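Putative endonuclease/exonuclease/phosphatase family protein (Bacteroides thetaiotaomicron, PDB 3MPR) probably acts as a magnesium-dependent hydrolase of the DNase I-like endonuclease/exonuclease/phosphatase family, cutting phosphodiester or phosphate ester bonds. Local coordinates at residues N13-N18 with T49-L54; V72-G77 with L118-S123; F138-M143 with I174-F179. All coordinates share one frame; numbering follows the deposited sequence.

The three contacts follow one another along the chain and lie round the strand ends that face the metal site of a two-sheet DNase I-like fold. Contact 1 joins the ends of neighbouring strands 5-13 and 46-50 of the seven-stranded sheet. Contact 3 pairs strands 135-142 and 173-178 of the six-stranded sheet. Contact 2 sets the loop after strand 67-70 against the start of strand 121-129, the neighbour of strand 135-142. The centres are about 13 to 14 Å apart. Contacts 1 and 3 touch, with N13 ND2 hydrogen-bonded to D178 OD2 and T49 O to N140 ND2. Contact 2 meets contact 3 but not contact 1. Both sheets thus send strand ends toward E51.

Contact 1. Residues N13-N18 with T49-L54; sequences NLRNAN and TQECFL
N13-N18 and T49-L54 meet at the buried C-terminal ends of two neighbouring parallel strands of the seven-stranded sheet, beside the metal ligand E51. N13 pairs with Q50 as a parallel bridge, and L14 N donates to Q50 O at 3.1 Å. Just beyond it, the carboxylate of E51 is gripped by three residues of the facing segment. E51 OE1 takes two of these bonds. N16 N donates to E51 OE1 at 2.9 Å, nearly straight at 169°, on the anti side. R15 NH1 meets the syn lone pair of E51 OE1 at 3.3 Å in a salt bridge. The arginine is shared, since its NE also pairs with D21. E51 OE2 receives N13 ND2 at 2.9 Å from above the carboxylate plane, with the amide and carboxylate planes 74° apart. The same ND2 is shared with D178, so N13 joins two carboxylates. Its chi1 of 180° sets CG anti to the backbone N. An Asx turn fixes the amide, N13 OD1 accepting from R15 N at 2.8 Å. L14 CD1 packs on C52 SG at 3.8 Å. Farther along, N16 CB lies 3.7 Å from F53 CE2. E51 binds magnesium in this protein, although the metal is absent from this chain. Three donors on its two oxygens limit the carboxylate's rotation, consistent with a magnesium ligand held in a set orientation.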
loop_
_atom_site.group_PDB
_atom_site.type_symbol
_atom_site.label_atom_id
_atom_site.label_comp_id
_atom_site.label_asym_id
_atom_site.label_seq_id
_atom_site.Cartn_x
_atom_site.Cartn_y
_atom_site.Cartn_z
ATOM N N ASN A 13 0.850 -12.360 -10.100
ATOM C CA ASN A 13 1.478 -13.636 -10.420
ATOM C C ASN A 13 2.248 -14.126 -9.193
ATOM O O ASN A 13 3.236 -13.517 -8.793
ATOM C CB ASN A 13 2.413 -13.478 -11.617
ATOM C CG ASN A 13 3.106 -14.776 -11.992
ATOM O OD1 ASN A 13 3.394 -15.606 -11.136
ATOM N ND2 ASN A 13 3.365 -14.958 -13.279
ATOM N N LEU A 14 1.790 -15.225 -8.598
ATOM C CA LEU A 14 2.293 -15.667 -7.297
ATOM C C LEU A 14 3.532 -16.560 -7.413
ATOM O O LEU A 14 4.134 -16.935 -6.401
ATOM C CB LEU A 14 1.183 -16.369 -6.501
ATOM C CG LEU A 14 -0.104 -15.557 -6.290
ATOM C CD1 LEU A 14 -0.944 -16.173 -5.177
ATOM C CD2 LEU A 14 0.202 -14.101 -5.971
ATOM N N ARG A 15 3.899 -16.895 -8.648
ATOM C CA ARG A 15 5.076 -17.722 -8.935
ATOM C C ARG A 15 4.897 -19.191 -8.522
ATOM O O ARG A 15 4.696 -19.515 -7.348
ATOM C CB ARG A 15 6.334 -17.125 -8.300
ATOM C CG ARG A 15 7.621 -17.879 -8.621
ATOM C CD ARG A 15 7.836 -17.948 -10.130
ATOM N NE ARG A 15 9.120 -18.546 -10.497
ATOM C CZ ARG A 15 9.384 -19.008 -11.714
ATOM N NH1 ARG A 15 8.448 -18.945 -12.656
ATOM N NH2 ARG A 15 10.567 -19.539 -11.989
ATOM N N ASN A 16 4.960 -20.084 -9.499
ATOM C CA ASN A 16 4.760 -21.496 -9.208
ATOM C C ASN A 16 5.787 -21.996 -8.191
ATOM O O ASN A 16 6.947 -21.578 -8.199
ATOM C CB ASN A 16 4.818 -22.324 -10.491
ATOM C CG ASN A 16 6.219 -22.455 -11.029
ATOM O OD1 ASN A 16 6.624 -21.728 -11.932
ATOM N ND2 ASN A 16 6.976 -23.385 -10.469
ATOM N N ALA A 17 5.351 -22.886 -7.312
ATOM C CA ALA A 17 6.244 -23.452 -6.310
ATOM C C ALA A 17 7.196 -24.454 -6.954
ATOM O O ALA A 17 6.759 -25.424 -7.566
ATOM C CB ALA A 17 5.452 -24.095 -5.191
ATOM N N ASN A 18 8.495 -24.199 -6.828
ATOM C CA ASN A 18 9.524 -25.080 -7.390
ATOM C C ASN A 18 10.805 -25.086 -6.558
ATOM O O ASN A 18 11.041 -24.177 -5.757
ATOM C CB ASN A 18 9.861 -24.684 -8.832
ATOM C CG ASN A 18 10.492 -23.309 -8.926
ATOM O OD1 ASN A 18 11.712 -23.159 -8.797
ATOM N ND2 ASN A 18 9.659 -22.286 -9.150
ATOM N N THR A 49 -4.933 -14.424 -10.020
ATOM C CA THR A 49 -3.594 -14.924 -9.744
ATOM C C THR A 49 -3.095 -15.759 -10.917
ATOM O O THR A 49 -3.889 -16.283 -11.692
ATOM C CB THR A 49 -3.576 -15.808 -8.489
ATOM O OG1 THR A 49 -4.364 -16.990 -8.718
ATOM C CG2 THR A 49 -4.111 -15.037 -7.279
ATOM N N GLN A 50 -1.782 -15.901 -11.040
ATOM C CA GLN A 50 -1.234 -16.799 -12.043
ATOM C C GLN A 50 -0.174 -17.713 -11.424
ATOM O O GLN A 50 0.416 -17.389 -10.386
ATOM C CB GLN A 50 -0.676 -16.023 -13.239
ATOM C CG GLN A 50 -1.660 -15.015 -13.850
ATOM C CD GLN A 50 -1.692 -13.681 -13.118
ATOM O OE1 GLN A 50 -0.654 -13.152 -12.709
ATOM N NE2 GLN A 50 -2.890 -13.117 -12.964
ATOM N N GLU A 51 0.018 -18.864 -12.062
ATOM C CA GLU A 51 1.082 -19.827 -11.754
ATOM C C GLU A 51 0.871 -20.781 -10.585
ATOM O O GLU A 51 1.732 -21.613 -10.318
ATOM C CB GLU A 51 2.445 -19.146 -11.620
ATOM C CG GLU A 51 2.959 -18.570 -12.921
ATOM C CD GLU A 51 4.460 -18.304 -12.919
ATOM O OE1 GLU A 51 5.207 -19.011 -12.197
ATOM O OE2 GLU A 51 4.892 -17.405 -13.672
ATOM N N CYS A 52 -0.244 -20.680 -9.878
ATOM C CA CYS A 52 -0.421 -21.544 -8.712
ATOM C C CYS A 52 -0.773 -22.984 -9.075
ATOM O O CYS A 52 -1.694 -23.229 -9.839
ATOM C CB CYS A 52 -1.525 -21.007 -7.813
ATOM S SG CYS A 52 -1.039 -19.538 -6.890
ATOM N N PHE A 53 -0.064 -23.930 -8.480
ATOM C CA PHE A 53 -0.516 -25.306 -8.501
ATOM C C PHE A 53 -1.603 -25.423 -7.444
ATOM O O PHE A 53 -1.751 -24.544 -6.603
ATOM C CB PHE A 53 0.649 -26.259 -8.213
ATOM C CG PHE A 53 1.673 -26.307 -9.302
ATOM C CD1 PHE A 53 1.370 -26.872 -10.527
ATOM C CD2 PHE A 53 2.951 -25.816 -9.093
ATOM C CE1 PHE A 53 2.313 -26.926 -11.534
ATOM C CE2 PHE A 53 3.897 -25.864 -10.097
ATOM C CZ PHE A 53 3.577 -26.420 -11.320
ATOM N N LEU A 54 -2.381 -26.497 -7.479
ATOM C CA LEU A 54 -3.490 -26.608 -6.546
ATOM C C LEU A 54 -3.039 -26.503 -5.087
ATOM O O LEU A 54 -3.729 -25.906 -4.270
ATOM C CB LEU A 54 -4.265 -27.917 -6.772
ATOM C CG LEU A 54 -5.436 -28.191 -5.824
ATOM C CD1 LEU A 54 -6.486 -27.092 -5.906
ATOM C CD2 LEU A 54 -6.063 -29.560 -6.104
#

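Contact 2. Residues V72-G77 with L118-S123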
loop_
_atom_site.group_PDB
_atom_site.type_symbol
_atom_site.label_atom_id
_atom_site.label_comp_id
_atom_site.label_asym_id
_atom_site.label_seq_id
_atom_site.Cartn_x
_atom_site.Cartn_y
_atom_site.Cartn_z
ATOM N N VAL A 72 -9.810 -23.749 -12.799
ATOM C CA VAL A 72 -9.291 -25.115 -12.847
ATOM C C VAL A 72 -7.865 -25.200 -13.377
ATOM O O VAL A 72 -7.338 -24.239 -13.930
ATOM C CB VAL A 72 -10.191 -26.038 -13.694
ATOM C CG1 VAL A 72 -11.635 -25.971 -13.210
ATOM C CG2 VAL A 72 -10.084 -25.667 -15.170
ATOM N N GLY A 73 -7.243 -26.364 -13.203
ATOM C CA GLY A 73 -5.884 -26.599 -13.663
ATOM C C GLY A 73 -5.784 -26.587 -15.171
ATOM O O GLY A 73 -6.626 -27.176 -15.857
ATOM N N ARG A 74 -4.754 -25.931 -15.699
ATOM C CA ARG A 74 -4.644 -25.763 -17.150
ATOM C C ARG A 74 -4.209 -27.018 -17.903
ATOM O O ARG A 74 -4.355 -27.075 -19.115
ATOM C CB ARG A 74 -3.701 -24.605 -17.509
ATOM C CG ARG A 74 -2.205 -24.900 -17.336
ATOM C CD ARG A 74 -1.405 -23.630 -17.584
ATOM N NE ARG A 74 0.041 -23.822 -17.515
ATOM C CZ ARG A 74 0.925 -22.836 -17.648
ATOM N NH1 ARG A 74 0.511 -21.590 -17.856
ATOM N NH2 ARG A 74 2.220 -23.092 -17.571
ATOM N N ASP A 75 -3.659 -28.009 -17.197
ATOM C CA ASP A 75 -3.171 -29.228 -17.855
ATOM C C ASP A 75 -4.300 -30.175 -18.254
ATOM O O ASP A 75 -4.307 -30.735 -19.358
ATOM C CB ASP A 75 -2.183 -29.980 -16.950
ATOM C CG ASP A 75 -0.813 -29.334 -16.908
ATOM O OD1 ASP A 75 -0.621 -28.266 -17.530
ATOM O OD2 ASP A 75 0.075 -29.894 -16.234
ATOM N N ASP A 76 -5.248 -30.374 -17.351
ATOM C CA ASP A 76 -6.303 -31.357 -17.595
ATOM C C ASP A 76 -7.692 -30.833 -17.256
ATOM O O ASP A 76 -8.681 -31.574 -17.306
ATOM C CB ASP A 76 -6.018 -32.650 -16.824
ATOM C CG ASP A 76 -6.159 -32.486 -15.323
ATOM O OD1 ASP A 76 -6.250 -31.328 -14.853
ATOM O OD2 ASP A 76 -6.172 -33.518 -14.609
ATOM N N GLY A 77 -7.771 -29.555 -16.900
ATOM C CA GLY A 77 -9.051 -28.951 -16.586
ATOM C C GLY A 77 -9.604 -29.398 -15.251
ATOM O O GLY A 77 -10.767 -29.150 -14.934
ATOM N N LEU A 118 2.913 -24.007 -24.549
ATOM C CA LEU A 118 2.182 -24.618 -23.444
ATOM C C LEU A 118 0.685 -24.320 -23.535
ATOM O O LEU A 118 0.291 -23.293 -24.083
ATOM C CB LEU A 118 2.733 -24.127 -22.101
ATOM C CG LEU A 118 3.909 -24.880 -21.463
ATOM C CD1 LEU A 118 4.953 -25.267 -22.481
ATOM C CD2 LEU A 118 4.536 -24.051 -20.349
ATOM N N PRO A 119 -0.157 -25.220 -23.003
ATOM C CA PRO A 119 -1.577 -24.858 -22.908
ATOM C C PRO A 119 -1.729 -23.691 -21.950
ATOM O O PRO A 119 -0.965 -23.571 -20.994
ATOM C CB PRO A 119 -2.228 -26.106 -22.312
ATOM C CG PRO A 119 -1.098 -26.787 -21.559
ATOM C CD PRO A 119 0.124 -26.540 -22.407
ATOM N N ARG A 120 -2.696 -22.829 -22.217
ATOM C CA ARG A 120 -2.882 -21.610 -21.430
ATOM C C ARG A 120 -4.369 -21.465 -21.182
ATOM O O ARG A 120 -5.176 -21.665 -22.088
ATOM C CB ARG A 120 -2.351 -20.398 -22.196
ATOM C CG ARG A 120 -0.891 -20.528 -22.620
ATOM C CD ARG A 120 0.052 -20.429 -21.430
ATOM N NE ARG A 120 1.453 -20.506 -21.837
ATOM C CZ ARG A 120 2.481 -20.148 -21.072
ATOM N NH1 ARG A 120 2.275 -19.689 -19.845
ATOM N NH2 ARG A 120 3.724 -20.249 -21.537
ATOM N N ILE A 121 -4.739 -21.128 -19.957
ATOM C CA ILE A 121 -6.138 -21.135 -19.578
ATOM C C ILE A 121 -6.579 -19.750 -19.121
ATOM O O ILE A 121 -5.807 -19.012 -18.503
ATOM C CB ILE A 121 -6.407 -22.204 -18.481
ATOM C CG1 ILE A 121 -7.903 -22.531 -18.376
ATOM C CG2 ILE A 121 -5.842 -21.761 -17.120
ATOM C CD1 ILE A 121 -8.225 -23.626 -17.364
ATOM N N CYS A 122 -7.808 -19.392 -19.474
ATOM C CA CYS A 122 -8.453 -18.200 -18.956
ATOM C C CYS A 122 -9.619 -18.663 -18.095
ATOM O O CYS A 122 -10.470 -19.432 -18.556
ATOM C CB CYS A 122 -8.950 -17.311 -20.100
ATOM S SG CYS A 122 -9.881 -15.880 -19.539
ATOM N N SER A 123 -9.632 -18.237 -16.834
ATOM C CA SER A 123 -10.728 -18.544 -15.931
ATOM C C SER A 123 -11.530 -17.274 -15.684
ATOM O O SER A 123 -10.985 -16.171 -15.680
ATOM C CB SER A 123 -10.210 -19.099 -14.600
ATOM O OG SER A 123 -9.472 -20.288 -14.799
HETATM O O HOH W 1 -7.509 -21.508 -13.450
HETATM O O HOH W 2 -2.081 -20.390 -18.383
HETATM O O HOH W 3 3.595 -20.709 -17.100
#
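R74, in the loop after strand 67-70, lies against P119-I121 at the start of strand 121-129, near the metal site. Its chain is extended from CG to NE and runs past the backbone of P119, with CD 3.4 Å from P119 O. That oxygen lies over one face of the guanidinium and is buried without a hydrogen-bond partner. R74 and R120 point the same way, side by side, with their guanidinium planes 78° apart. R74 NH1 and R120 NH1 are 3.3 Å apart. Waters, and D144 in a salt bridge to R120 NE, would probably offset the repulsion. One water accepts from R74 NH1 at 2.9 Å and from I121 N. Another accepts from R74 NH2 at 2.8 Å and, weakly, from R120 NH1. Apolar atoms fill the other end, where V72 CG2 meets I121 CD1 at 3.5 Å and R74 CB meets I121 CG2 at 3.6 Å. A third water donates to both V72 O and S123 OG, whose hydroxyl also bonds D100. The nearest side-chain atoms of R74 and E51 are about 6 Å apart. A loop of one sheet laid against a strand start of the other is consistent with the rim of the metal site in a DNase I-like two-sheet fold.

Contact 3. Residues F138-M143 with I174-F179; sequences FFNLHM and ILTGDF
H142 and D178 lie side by side at the ends of two paired strands. D178 CB sits over one face of the imidazole, toward its rim, and the ring and carboxylate planes are only 12° apart. A water lies near both groups. The nearest side-chain atoms of H142 and the magnesium ligand E51 are about 4 Å apart, which places this strand end at the probable active site. On the same side of the sheet, T176 OG1 donates to N140 OD1 at 2.8 Å, from above the amide carbonyl plane. F138 then packs its ring beside I174 and T176, with CE2 3.7 Å from I174 CG2 and CZ 3.6 Å from T176 CG2. Chi1 of -166° sets its CG anti to the backbone N, and the ring leans toward the neighbouring strand. An alanine at F138 would probably open a gap beside both methyl groups, which would lose their aromatic neighbour. The opposite side carries L141 CD1 over the face of the F179 ring, a CH-pi contact 4.1 Å from its centroid. Strands 135-142 and 173-178 are parallel and belong to a beta-alpha-beta unit whose helix 148-164 covers this L141 side. Their ladder includes F139 N to I174 O at 2.7 Å and M143 N to D178 O at 2.9 Å. At G177 a side chain would clash with L141 O. Further out, N180 N binds D178 OD1, and Q50 NE2 binds N140 OD1.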
loop_
_atom_site.group_PDB
_atom_site.type_symbol
_atom_site.label_atom_id
_atom_site.label_comp_id
_atom_site.label_asym_id
_atom_site.label_seq_id
_atom_site.Cartn_x
_atom_site.Cartn_y
_atom_site.Cartn_z
ATOM N N PHE A 138 -15.403 -11.044 -14.587
ATOM C CA PHE A 138 -13.989 -10.910 -14.228
ATOM C C PHE A 138 -13.235 -12.056 -14.899
ATOM O O PHE A 138 -13.519 -13.218 -14.622
ATOM C CB PHE A 138 -13.851 -11.015 -12.706
ATOM C CG PHE A 138 -12.517 -10.566 -12.168
ATOM C CD1 PHE A 138 -11.396 -11.376 -12.279
ATOM C CD2 PHE A 138 -12.403 -9.365 -11.488
ATOM C CE1 PHE A 138 -10.170 -10.970 -11.765
ATOM C CE2 PHE A 138 -11.177 -8.956 -10.967
ATOM C CZ PHE A 138 -10.065 -9.752 -11.111
ATOM N N PHE A 139 -12.286 -11.728 -15.780
ATOM C CA PHE A 139 -11.491 -12.724 -16.496
ATOM C C PHE A 139 -10.057 -12.661 -16.016
ATOM O O PHE A 139 -9.575 -11.582 -15.695
ATOM C CB PHE A 139 -11.462 -12.396 -17.991
ATOM C CG PHE A 139 -12.783 -12.562 -18.686
ATOM C CD1 PHE A 139 -13.726 -11.558 -18.662
ATOM C CD2 PHE A 139 -13.062 -13.723 -19.392
ATOM C CE1 PHE A 139 -14.943 -11.717 -19.326
ATOM C CE2 PHE A 139 -14.264 -13.882 -20.054
ATOM C CZ PHE A 139 -15.200 -12.882 -20.020
ATOM N N ASN A 140 -9.359 -13.797 -16.031
ATOM C CA ASN A 140 -7.968 -13.841 -15.602
ATOM C C ASN A 140 -7.209 -14.874 -16.432
ATOM O O ASN A 140 -7.730 -15.951 -16.695
ATOM C CB ASN A 140 -7.918 -14.178 -14.112
ATOM C CG ASN A 140 -6.513 -14.274 -13.576
ATOM O OD1 ASN A 140 -5.678 -13.400 -13.820
ATOM N ND2 ASN A 140 -6.242 -15.344 -12.828
ATOM N N LEU A 141 -5.992 -14.547 -16.861
ATOM C CA LEU A 141 -5.250 -15.456 -17.732
ATOM C C LEU A 141 -3.742 -15.292 -17.585
ATOM O O LEU A 141 -3.259 -14.397 -16.894
ATOM C CB LEU A 141 -5.659 -15.262 -19.208
ATOM C CG LEU A 141 -5.478 -13.875 -19.856
ATOM C CD1 LEU A 141 -4.008 -13.572 -20.170
ATOM C CD2 LEU A 141 -6.290 -13.782 -21.134
ATOM N N HIS A 142 -3.015 -16.173 -18.257
ATOM C CA HIS A 142 -1.566 -16.126 -18.318
ATOM C C HIS A 142 -1.197 -16.540 -19.735
ATOM O O HIS A 142 -1.417 -17.686 -20.124
ATOM C CB HIS A 142 -0.963 -17.098 -17.298
ATOM C CG HIS A 142 0.529 -17.032 -17.212
ATOM N ND1 HIS A 142 1.250 -17.700 -16.246
ATOM C CD2 HIS A 142 1.437 -16.369 -17.969
ATOM C CE1 HIS A 142 2.540 -17.456 -16.414
ATOM N NE2 HIS A 142 2.680 -16.655 -17.456
HETATM N N MSE A 143 -0.671 -15.592 -20.503
HETATM C CA MSE A 143 -0.379 -15.772 -21.925
HETATM C C MSE A 143 0.860 -16.646 -22.173
HETATM O O MSE A 143 1.687 -16.837 -21.283
HETATM C CB MSE A 143 -0.149 -14.409 -22.568
HETATM C CG MSE A 143 -1.352 -13.492 -22.611
HETATM SE SE MSE A 143 -2.612 -14.162 -23.952
HETATM C CE MSE A 143 -3.296 -12.462 -24.597
ATOM N N ILE A 174 -13.796 -6.996 -16.385
ATOM C CA ILE A 174 -12.478 -6.704 -15.867
ATOM C C ILE A 174 -11.628 -7.887 -16.283
ATOM O O ILE A 174 -12.039 -9.027 -16.100
ATOM C CB ILE A 174 -12.505 -6.635 -14.336
ATOM C CG1 ILE A 174 -13.445 -5.508 -13.888
ATOM C CG2 ILE A 174 -11.068 -6.502 -13.784
ATOM C CD1 ILE A 174 -13.716 -5.468 -12.369
ATOM N N LEU A 175 -10.455 -7.612 -16.845
ATOM C CA LEU A 175 -9.518 -8.651 -17.304
ATOM C C LEU A 175 -8.146 -8.446 -16.670
ATOM O O LEU A 175 -7.533 -7.394 -16.872
ATOM C CB LEU A 175 -9.377 -8.591 -18.836
ATOM C CG LEU A 175 -8.216 -9.371 -19.477
ATOM C CD1 LEU A 175 -8.373 -10.863 -19.280
ATOM C CD2 LEU A 175 -8.090 -9.029 -20.975
ATOM N N THR A 176 -7.681 -9.429 -15.887
ATOM C CA THR A 176 -6.352 -9.375 -15.266
ATOM C C THR A 176 -5.482 -10.463 -15.859
ATOM O O THR A 176 -5.979 -11.361 -16.531
ATOM C CB THR A 176 -6.420 -9.634 -13.734
ATOM O OG1 THR A 176 -6.966 -10.938 -13.483
ATOM C CG2 THR A 176 -7.292 -8.590 -13.041
ATOM N N GLY A 177 -4.182 -10.419 -15.601
ATOM C CA GLY A 177 -3.358 -11.534 -16.026
ATOM C C GLY A 177 -1.896 -11.200 -16.147
ATOM O O GLY A 177 -1.496 -10.047 -15.993
ATOM N N ASP A 178 -1.104 -12.234 -16.400
ATOM C CA ASP A 178 0.289 -12.083 -16.801
ATOM C C ASP A 178 0.290 -12.247 -18.316
ATOM O O ASP A 178 0.016 -13.332 -18.836
ATOM C CB ASP A 178 1.139 -13.157 -16.133
ATOM C CG ASP A 178 2.615 -13.109 -16.551
ATOM O OD1 ASP A 178 2.950 -12.450 -17.553
ATOM O OD2 ASP A 178 3.439 -13.763 -15.879
ATOM N N PHE A 179 0.571 -11.160 -19.021
ATOM C CA PHE A 179 0.494 -11.153 -20.481
ATOM C C PHE A 179 1.844 -11.419 -21.147
ATOM O O PHE A 179 1.946 -11.430 -22.374
ATOM C CB PHE A 179 -0.162 -9.860 -20.973
ATOM C CG PHE A 179 -1.590 -9.729 -20.537
ATOM C CD1 PHE A 179 -1.901 -9.310 -19.245
ATOM C CD2 PHE A 179 -2.622 -10.073 -21.398
ATOM C CE1 PHE A 179 -3.227 -9.218 -18.833
ATOM C CE2 PHE A 179 -3.947 -9.985 -20.998
ATOM C CZ PHE A 179 -4.253 -9.553 -19.713
HETATM O O HOH W 4 5.315 -14.766 -17.191
#